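Local coordinates for TouB protein (Pseudomonas stutzeri, PDB 2INC) that is a ubiquitin-like subunit of toluene o-xylene monooxygenase and probably supports the enzyme's monooxygenase activity as part of the hydroxylase assembly, at residues D26-A29 with E30-Y34; S36-R40 with V41-P45; G63-V66 with S67-G70; A69-R72 with P73-L77. All blocks are in the same frame, centred on the assembly; numbering follows the deposited sequence.

Contact 1: residues D26-A29 with E30-Y34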
loop_
_atom_site.group_PDB
_atom_site.type_symbol
_atom_site.label_atom_id
_atom_site.label_comp_id
_atom_site.label_asym_id
_atom_site.label_seq_id
_atom_site.Cartn_x
_atom_site.Cartn_y
_atom_site.Cartn_z
ATOM N N ASP C 26 40.957 -40.601 36.600
ATOM C CA ASP C 26 41.339 -41.040 35.274
ATOM C C ASP C 26 40.117 -41.481 34.460
ATOM O O ASP C 26 40.017 -41.176 33.252
ATOM C CB ASP C 26 42.340 -42.229 35.365
ATOM C CG ASP C 26 43.782 -41.779 35.570
ATOM O OD1 ASP C 26 44.067 -40.576 35.440
ATOM O OD2 ASP C 26 44.662 -42.634 35.838
ATOM N N GLN C 27 39.209 -42.228 35.086
ATOM C CA GLN C 27 38.042 -42.739 34.343
ATOM C C GLN C 27 36.980 -41.634 34.126
ATOM O O GLN C 27 36.203 -41.690 33.170
ATOM C CB GLN C 27 37.400 -43.925 35.043
ATOM C CG GLN C 27 38.335 -45.131 35.063
ATOM C CD GLN C 27 37.982 -46.137 36.133
ATOM O OE1 GLN C 27 37.803 -45.790 37.314
ATOM N NE2 GLN C 27 37.898 -47.414 35.727
ATOM N N VAL C 28 36.963 -40.654 35.032
ATOM C CA VAL C 28 36.123 -39.463 34.831
ATOM C C VAL C 28 36.608 -38.691 33.615
ATOM O O VAL C 28 35.804 -38.347 32.749
ATOM C CB VAL C 28 36.127 -38.570 36.073
ATOM C CG1 VAL C 28 35.522 -37.220 35.761
ATOM C CG2 VAL C 28 35.337 -39.241 37.185
ATOM N N ALA C 29 37.918 -38.425 33.545
ATOM C CA ALA C 29 38.499 -37.671 32.426
ATOM C C ALA C 29 38.216 -38.367 31.099
ATOM O O ALA C 29 37.900 -37.718 30.078
ATOM C CB ALA C 29 39.992 -37.448 32.646
ATOM N N GLU C 30 38.294 -39.694 31.112
ATOM C CA GLU C 30 37.924 -40.503 29.946
ATOM C C GLU C 30 36.498 -40.215 29.484
ATOM O O GLU C 30 36.258 -39.935 28.303
ATOM C CB GLU C 30 38.082 -41.999 30.288
ATOM C CG GLU C 30 37.469 -42.976 29.301
ATOM C CD GLU C 30 38.277 -43.100 27.994
ATOM O OE1 GLU C 30 39.297 -42.358 27.840
ATOM O OE2 GLU C 30 37.889 -43.942 27.120
ATOM N N LYS C 31 35.560 -40.313 30.414
ATOM C CA LYS C 31 34.162 -40.063 30.161
ATOM C C LYS C 31 33.928 -38.654 29.630
ATOM O O LYS C 31 33.197 -38.481 28.678
ATOM C CB LYS C 31 33.335 -40.324 31.418
ATOM C CG LYS C 31 32.927 -41.795 31.538
ATOM C CD LYS C 31 32.476 -42.112 32.933
ATOM C CE LYS C 31 31.879 -43.493 33.033
ATOM N NZ LYS C 31 31.616 -43.807 34.479
ATOM N N CYS C 32 34.574 -37.672 30.227
ATOM C CA CYS C 32 34.556 -36.302 29.709
ATOM C C CYS C 32 35.158 -36.173 28.307
ATOM O O CYS C 32 34.525 -35.604 27.395
ATOM C CB CYS C 32 35.291 -35.387 30.683
ATOM S SG CYS C 32 34.411 -35.299 32.273
ATOM N N ALA C 33 36.374 -36.715 28.123
ATOM C CA ALA C 33 37.098 -36.634 26.861
ATOM C C ALA C 33 36.219 -37.044 25.707
ATOM O O ALA C 33 36.306 -36.462 24.635
ATOM C CB ALA C 33 38.365 -37.549 26.898
ATOM N N TYR C 34 35.365 -38.033 25.939
ATOM C CA TYR C 34 34.478 -38.565 24.930
ATOM C C TYR C 34 33.609 -37.465 24.257
ATOM O O TYR C 34 33.199 -37.589 23.096
ATOM C CB TYR C 34 33.589 -39.626 25.586
ATOM C CG TYR C 34 32.587 -40.228 24.651
ATOM C CD1 TYR C 34 32.913 -41.334 23.874
ATOM C CD2 TYR C 34 31.314 -39.690 24.513
ATOM C CE1 TYR C 34 31.992 -41.892 22.989
ATOM C CE2 TYR C 34 30.387 -40.240 23.613
ATOM C CZ TYR C 34 30.738 -41.342 22.872
ATOM O OH TYR C 34 29.838 -41.901 21.988
#
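Val28 and Cys32 meet one turn apart on helix 25-33, the single helix that packs against the sheet in this ubiquitin-like fold. Four backbone bonds of the alpha-helical i to i+4 pattern join 26-29 to 30-34. Glu30 N gives to Asp26 O, and Lys31 N gives to Gln27 O. Cys32 N points at Val28 O at 2.9 Å and the bond is nearly straight, 171° at the hydrogen. Ala33 N reaches Ala29 O at 2.7 Å.

Lys31 can be followed outward. Its CB lies 3.4 Å from Val28 O. Its CG and CD then run past the carbonyl of the preceding turn, with CG 3.7 Å and CD 3.8 Å from Gln27 O. The chain stays extended beyond CG and carries NZ away from the helix to a salt bridge with Asp23. Other polar ends on this helix also turn elsewhere: Asp26 pairs with Arg62, and Gln27 OE1 accepts from Thr24 N, just before the helix.

The buried face is mostly apolar. Val28 touches Val19, Ala29 touches Leu49, and Cys32 lies against Ile4, Ser6 and Phe8 of strand 2-8. Glu30 is on the exposed side. Its CB lies 3.5 Å from Gln27 O, while its carboxylate leads away from the preceding turn. On the buried side, Cys32 SG is turned beside its own backbone N (chi1 -65°), which places it 4.1 Å from Val28 CG1.

Contact 2: residues S36-R40 with V41-P45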
loop_
_atom_site.group_PDB
_atom_site.type_symbol
_atom_site.label_atom_id
_atom_site.label_comp_id
_atom_site.label_asym_id
_atom_site.label_seq_id
_atom_site.Cartn_x
_atom_site.Cartn_y
_atom_site.Cartn_z
ATOM N N SER C 36 34.479 -34.219 23.957
ATOM C CA SER C 36 35.296 -33.062 23.560
ATOM C C SER C 36 36.445 -33.407 22.619
ATOM O O SER C 36 36.567 -32.790 21.554
ATOM C CB SER C 36 35.849 -32.357 24.781
ATOM O OG SER C 36 34.777 -31.942 25.641
ATOM N N ILE C 37 37.281 -34.390 23.003
ATOM C CA ILE C 37 38.445 -34.785 22.170
ATOM C C ILE C 37 37.926 -35.358 20.849
ATOM O O ILE C 37 36.985 -36.186 20.850
ATOM C CB ILE C 37 39.400 -35.797 22.897
ATOM C CG1 ILE C 37 40.004 -35.211 24.190
ATOM C CG2 ILE C 37 40.507 -36.378 21.906
ATOM C CD1 ILE C 37 41.043 -34.105 23.996
ATOM N N ASN C 38 38.521 -34.919 19.731
ATOM C CA ASN C 38 38.047 -35.350 18.415
ATOM C C ASN C 38 36.626 -34.865 18.063
ATOM O O ASN C 38 36.033 -35.327 17.078
ATOM C CB ASN C 38 38.119 -36.881 18.267
ATOM C CG ASN C 38 39.543 -37.365 18.106
ATOM O OD1 ASN C 38 40.335 -36.766 17.342
ATOM N ND2 ASN C 38 39.901 -38.413 18.856
ATOM N N ARG C 39 36.113 -33.931 18.867
ATOM C CA ARG C 39 34.853 -33.278 18.557
ATOM C C ARG C 39 34.953 -31.882 17.909
ATOM O O ARG C 39 34.407 -31.751 16.840
ATOM C CB ARG C 39 33.795 -33.471 19.669
ATOM C CG ARG C 39 33.138 -34.890 19.628
ATOM C CD ARG C 39 32.042 -35.065 20.707
ATOM N NE ARG C 39 31.605 -36.454 20.819
ATOM C CZ ARG C 39 30.581 -36.972 20.143
ATOM N NH1 ARG C 39 29.893 -36.229 19.298
ATOM N NH2 ARG C 39 30.252 -38.248 20.297
ATOM N N ARG C 40 35.451 -31.214 18.943
ATOM C CA ARG C 40 36.094 -30.072 19.143
ATOM C C ARG C 40 37.453 -29.827 19.787
ATOM O O ARG C 40 37.780 -28.741 19.803
ATOM C CB ARG C 40 35.163 -29.215 19.845
ATOM C CG ARG C 40 33.965 -29.101 19.277
ATOM C CD ARG C 40 32.928 -28.399 20.183
ATOM N NE ARG C 40 31.872 -29.310 20.350
ATOM C CZ ARG C 40 31.499 -29.920 21.407
ATOM N NH1 ARG C 40 31.933 -29.676 22.595
ATOM N NH2 ARG C 40 30.570 -30.617 21.195
ATOM N N VAL C 41 38.235 -30.744 20.308
ATOM C CA VAL C 41 39.573 -30.484 20.808
ATOM C C VAL C 41 40.442 -31.592 20.188
ATOM O O VAL C 41 39.980 -32.750 20.059
ATOM C CB VAL C 41 39.599 -30.571 22.348
ATOM C CG1 VAL C 41 40.981 -30.224 22.863
ATOM C CG2 VAL C 41 38.552 -29.634 22.962
ATOM N N HIS C 42 41.658 -31.234 19.752
ATOM C CA HIS C 42 42.606 -32.229 19.197
ATOM C C HIS C 42 43.210 -32.985 20.364
ATOM O O HIS C 42 43.458 -32.383 21.396
ATOM C CB HIS C 42 43.769 -31.574 18.450
ATOM C CG HIS C 42 43.373 -30.728 17.276
ATOM N ND1 HIS C 42 43.203 -29.359 17.368
ATOM C CD2 HIS C 42 43.137 -31.054 15.980
ATOM C CE1 HIS C 42 42.880 -28.878 16.178
ATOM N NE2 HIS C 42 42.827 -29.886 15.319
ATOM N N PRO C 43 43.484 -34.299 20.189
ATOM C CA PRO C 43 44.250 -35.089 21.176
ATOM C C PRO C 43 45.609 -34.458 21.530
ATOM O O PRO C 43 46.187 -33.687 20.727
ATOM C CB PRO C 43 44.508 -36.407 20.451
ATOM C CG PRO C 43 43.403 -36.519 19.422
ATOM C CD PRO C 43 43.077 -35.103 19.013
ATOM N N GLN C 44 46.107 -34.768 22.723
ATOM C CA GLN C 44 47.461 -34.402 23.102
ATOM C C GLN C 44 48.091 -35.623 23.777
ATOM O O GLN C 44 48.121 -35.686 25.015
ATOM C CB GLN C 44 47.469 -33.222 24.063
ATOM C CG GLN C 44 47.028 -31.915 23.460
ATOM C CD GLN C 44 47.327 -30.727 24.364
ATOM O OE1 GLN C 44 48.326 -30.714 25.091
ATOM N NE2 GLN C 44 46.450 -29.716 24.326
ATOM N N PRO C 45 48.610 -36.590 22.970
ATOM C CA PRO C 45 49.050 -37.874 23.561
ATOM C C PRO C 45 50.417 -37.798 24.269
ATOM O O PRO C 45 50.846 -38.764 24.891
ATOM C CB PRO C 45 49.050 -38.852 22.368
ATOM C CG PRO C 45 48.653 -38.021 21.127
ATOM C CD PRO C 45 48.832 -36.562 21.511
#
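Ser36 O is gripped by three backbone N-H groups, those of Arg39, Arg40 and Val41. Arg39 N and Arg40 N lie at 3.0 and 3.2 Å from this oxygen. Val41 N comes from across the turn at 2.9 Å. It stands above the carbonyl plane, and its bond is bent, 138° at the hydrogen. A second bond closes the loop from the other direction: Asn38 N gives to Val41 O at 2.6 Å, nearly in line with the C=O bond. Together the two bonds make a single beta bridge between Ile37 and Val41. Ile37 CA also brings its hydrogen to Val41 O, a CA-H...O contact.

Ile37, Asn38, Val41 and Pro43 pack together beside this tight turn. Ile37 divides its two branches. CG2, anti to the backbone N, rests 3.8 Å from Pro43 CG. The other branch ends in CD1, 4.0 Å from Val41 CG1. Asn38 crosses the Pro43 ring at about a right angle, with OD1 3.6 Å from Pro43 CD. Asn38 has a positive phi (66°), which helps the chain to reverse here.

The loop links helix 25-33 to strand 48-53. Ser36 OG and Arg40 NH1 both bind Asp11 OD2. Arg39 NE gives to Tyr34 O, and its NH2 forms a salt bridge with an acidic side chain of another protein chain. Arg40 makes a cation-pi contact with an aromatic side chain of another protein chain. The backbone bonds thus fix the turn from within, while its arginine charges are paired with Asp11 and with another subunit.

Contact 3: residues G63-V66 with S67-G70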
loop_
_atom_site.group_PDB
_atom_site.type_symbol
_atom_site.label_atom_id
_atom_site.label_comp_id
_atom_site.label_asym_id
_atom_site.label_seq_id
_atom_site.Cartn_x
_atom_site.Cartn_y
_atom_site.Cartn_z
ATOM N N GLY C 63 44.088 -41.336 40.858
ATOM C CA GLY C 63 43.490 -42.589 41.354
ATOM C C GLY C 63 42.330 -42.415 42.323
ATOM O O GLY C 63 41.556 -43.356 42.579
ATOM N N MET C 64 42.210 -41.193 42.834
ATOM C CA MET C 64 41.127 -40.779 43.722
ATOM C C MET C 64 39.772 -41.079 43.091
ATOM O O MET C 64 39.584 -40.855 41.874
ATOM C CB MET C 64 41.324 -39.296 44.008
ATOM C CG MET C 64 40.085 -38.476 43.932
ATOM S SD MET C 64 39.703 -37.648 45.463
ATOM C CE MET C 64 40.967 -36.398 45.669
ATOM N N ILE C 65 38.840 -41.626 43.869
ATOM C CA ILE C 65 37.535 -41.983 43.285
ATOM C C ILE C 65 36.450 -40.937 43.623
ATOM O O ILE C 65 36.560 -40.201 44.623
ATOM C CB ILE C 65 37.052 -43.468 43.589
ATOM C CG1 ILE C 65 36.408 -43.605 44.964
ATOM C CG2 ILE C 65 38.209 -44.479 43.419
ATOM C CD1 ILE C 65 35.329 -44.676 45.037
ATOM N N VAL C 66 35.436 -40.870 42.761
ATOM C CA VAL C 66 34.416 -39.802 42.821
ATOM C C VAL C 66 33.789 -39.762 44.213
ATOM O O VAL C 66 33.685 -38.689 44.810
ATOM C CB VAL C 66 33.297 -40.009 41.763
ATOM C CG1 VAL C 66 32.051 -39.167 42.115
ATOM C CG2 VAL C 66 33.806 -39.668 40.381
ATOM N N SER C 67 33.418 -40.958 44.707
ATOM C CA SER C 67 32.882 -41.211 46.062
ATOM C C SER C 67 33.627 -40.483 47.180
ATOM O O SER C 67 33.026 -40.133 48.212
ATOM C CB SER C 67 32.971 -42.707 46.351
ATOM O OG SER C 67 31.850 -43.169 47.070
ATOM N N ASP C 68 34.921 -40.254 46.969
ATOM C CA ASP C 68 35.804 -39.664 47.975
ATOM C C ASP C 68 36.136 -38.214 47.690
ATOM O O ASP C 68 36.919 -37.585 48.422
ATOM C CB ASP C 68 37.117 -40.473 48.042
ATOM C CG ASP C 68 36.882 -41.952 48.393
ATOM O OD1 ASP C 68 35.997 -42.225 49.234
ATOM O OD2 ASP C 68 37.577 -42.840 47.833
ATOM N N ALA C 69 35.579 -37.677 46.603
ATOM C CA ALA C 69 36.012 -36.348 46.136
ATOM C C ALA C 69 35.271 -35.188 46.827
ATOM O O ALA C 69 35.736 -34.023 46.778
ATOM C CB ALA C 69 35.947 -36.247 44.574
ATOM N N GLY C 70 34.135 -35.493 47.466
ATOM C CA GLY C 70 33.367 -34.449 48.173
ATOM C C GLY C 70 32.721 -33.475 47.185
ATOM O O GLY C 70 32.713 -32.265 47.385
#
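Ile65 places CG1 between its backbone N and its carbonyl carbon (chi1 82°), which turns this branch toward Ser67 and Asp68. Asp68 CG lies beside its own backbone N. The two side chains therefore lean across each other, with Asp68 OD2 3.2 Å from Ile65 CG1. Ile65 CD1 also approaches Ser67 CB; the modelled separation is unusually close and perhaps not exact.

Met64 reaches the end of the turn. Its chain bends at chi2 and chi3, and SD lies 4.0 Å from Ala69 CA and 4.1 Å from Ala69 CB.

Two backbone bonds, each spanning three residues, hold the turn. Asp68 N gives to Ile65 O at 2.9 Å, and Ala69 N gives to Val66 O at 2.8 Å. Both donors stand well above the carbonyl planes, by 48° and 55°. Gly70 follows with positive phi, a conformation that suits glycine, and leads the chain out.

The turn lies between strand 59-60 and strand 76-82. Its backbone is bonded to the chain just ahead of helix 25-33 and to the helix start: Met64 to Met25, Val66 to Asp23 and Ser67 to Thr21. Val66 packs on Val28 of the helix, and Met64 and Ala69 both touch Met25 at its beginning.

Contact 4: residues A69-R72 with P73-L77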
loop_
_atom_site.group_PDB
_atom_site.type_symbol
_atom_site.label_atom_id
_atom_site.label_comp_id
_atom_site.label_asym_id
_atom_site.label_seq_id
_atom_site.Cartn_x
_atom_site.Cartn_y
_atom_site.Cartn_z
ATOM N N ALA C 69 35.579 -37.677 46.603
ATOM C CA ALA C 69 36.012 -36.348 46.136
ATOM C C ALA C 69 35.271 -35.188 46.827
ATOM O O ALA C 69 35.736 -34.023 46.778
ATOM C CB ALA C 69 35.947 -36.247 44.574
ATOM N N GLY C 70 34.135 -35.493 47.466
ATOM C CA GLY C 70 33.367 -34.449 48.173
ATOM C C GLY C 70 32.721 -33.475 47.185
ATOM O O GLY C 70 32.713 -32.265 47.385
ATOM N N LEU C 71 32.179 -34.026 46.107
ATOM C CA LEU C 71 31.581 -33.225 45.056
ATOM C C LEU C 71 30.117 -32.996 45.388
ATOM O O LEU C 71 29.427 -33.910 45.888
ATOM C CB LEU C 71 31.694 -33.956 43.718
ATOM C CG LEU C 71 33.092 -34.342 43.200
ATOM C CD1 LEU C 71 32.931 -35.073 41.850
ATOM C CD2 LEU C 71 34.086 -33.164 43.129
ATOM N N ARG C 72 29.627 -31.797 45.075
ATOM C CA ARG C 72 28.172 -31.566 45.025
ATOM C C ARG C 72 27.647 -32.074 43.702
ATOM O O ARG C 72 28.306 -31.906 42.676
ATOM C CB ARG C 72 27.871 -30.078 45.168
ATOM C CG ARG C 72 28.339 -29.537 46.515
ATOM C CD ARG C 72 28.419 -28.027 46.551
ATOM N NE ARG C 72 29.326 -27.502 45.555
ATOM C CZ ARG C 72 29.777 -26.244 45.549
ATOM N NH1 ARG C 72 29.413 -25.381 46.502
ATOM N NH2 ARG C 72 30.590 -25.847 44.580
ATOM N N PRO C 73 26.447 -32.675 43.699
ATOM C CA PRO C 73 25.875 -33.070 42.414
ATOM C C PRO C 73 25.958 -31.895 41.431
ATOM O O PRO C 73 25.629 -30.725 41.784
ATOM C CB PRO C 73 24.416 -33.409 42.761
ATOM C CG PRO C 73 24.470 -33.822 44.218
ATOM C CD PRO C 73 25.566 -32.980 44.835
ATOM N N THR C 74 26.472 -32.177 40.241
ATOM C CA THR C 74 26.415 -31.204 39.191
ATOM C C THR C 74 27.614 -30.230 39.333
ATOM O O THR C 74 27.746 -29.293 38.556
ATOM C CB THR C 74 24.964 -30.574 39.311
ATOM O OG1 THR C 74 24.088 -31.126 38.304
ATOM C CG2 THR C 74 24.951 -29.137 39.388
ATOM N N GLU C 75 28.498 -30.489 40.298
ATOM C CA GLU C 75 29.767 -29.752 40.457
ATOM C C GLU C 75 30.476 -29.613 39.119
ATOM O O GLU C 75 30.491 -30.561 38.292
ATOM C CB GLU C 75 30.687 -30.553 41.393
ATOM C CG GLU C 75 31.925 -29.826 41.793
ATOM C CD GLU C 75 31.710 -29.028 43.062
ATOM O OE1 GLU C 75 31.062 -29.561 44.011
ATOM O OE2 GLU C 75 32.205 -27.882 43.108
ATOM N N THR C 76 31.068 -28.435 38.879
ATOM C CA THR C 76 31.858 -28.255 37.667
ATOM C C THR C 76 33.308 -28.635 37.925
ATOM O O THR C 76 33.941 -28.158 38.884
ATOM C CB THR C 76 31.742 -26.791 37.110
ATOM O OG1 THR C 76 30.344 -26.543 36.844
ATOM C CG2 THR C 76 32.531 -26.589 35.816
ATOM N N LEU C 77 33.828 -29.409 36.987
ATOM C CA LEU C 77 35.213 -29.909 37.021
ATOM C C LEU C 77 35.959 -29.510 35.761
ATOM O O LEU C 77 35.473 -29.754 34.644
ATOM C CB LEU C 77 35.182 -31.442 37.121
ATOM C CG LEU C 77 34.475 -32.049 38.318
ATOM C CD1 LEU C 77 34.446 -33.578 38.195
ATOM C CD2 LEU C 77 35.088 -31.578 39.635
#
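A type II beta turn from Arg72 to Glu75 leads the chain into strand 76-82, and Arg72 and Glu75 close it by both backbone and side chain. Glu75 N gives to Arg72 O at 2.8 Å, the standard bond of the turn. Thr74, third in the turn, takes a positive phi.

The side chains add a second closure. Glu75 OE1 takes two donors: Arg72 N at 2.9 Å, on its anti lone pair, and Arg72 NE at 3.1 Å, on the syn side but well out of the carboxylate plane. Arg72 NH2 gives to Glu75 OE2 at 3.0 Å, also syn and equally far out of that plane, and the pair is a salt bridge. The guanidinium thus grips the carboxylate side-on with NE and NH2, one nitrogen to each oxygen. The two planes lie 12° apart, though each oxygen is about 20° out of the guanidinium plane. Glu75 bends at chi2, which brings its carboxylate back to Arg72.

Arg72 is shared further. NH2 also pairs with Glu55, and NH1 forms a salt bridge with an acidic side chain of another protein chain. These carboxylates would favour the charged arginine.

Next to the ion pair, Leu71 CD2 meets Leu77 CD2 at 4.0 Å, and the two side chains cross at about a right angle. Both leucines also touch Phe60. Leu77 is bonded through its backbone to Met5 and Asn7 of strand 2-8. This is the entry to the central strand of a ubiquitin-like beta-grasp sheet, which runs parallel to the first strand.

How the contacts relate
The four contacts come in order along one small ubiquitin-like chain, the last two overlapping. Contact 1 is on helix 25-33, which packs on the sheet. Contact 2 is in the loop after it, and the two touch. Contacts 3 and 4 come after strand 59-60; they share Ala69 and Gly70, and contact 4 runs into strand 76-82. Contact 1 also packs on contact 3, so the helix bridges contacts 2 and 3. These two lie on opposite sides of the chain's centre, their centres about 25 Å apart. Contacts 2 and 4, about 24 Å apart by centres, both carry arginines that bind another protein chain.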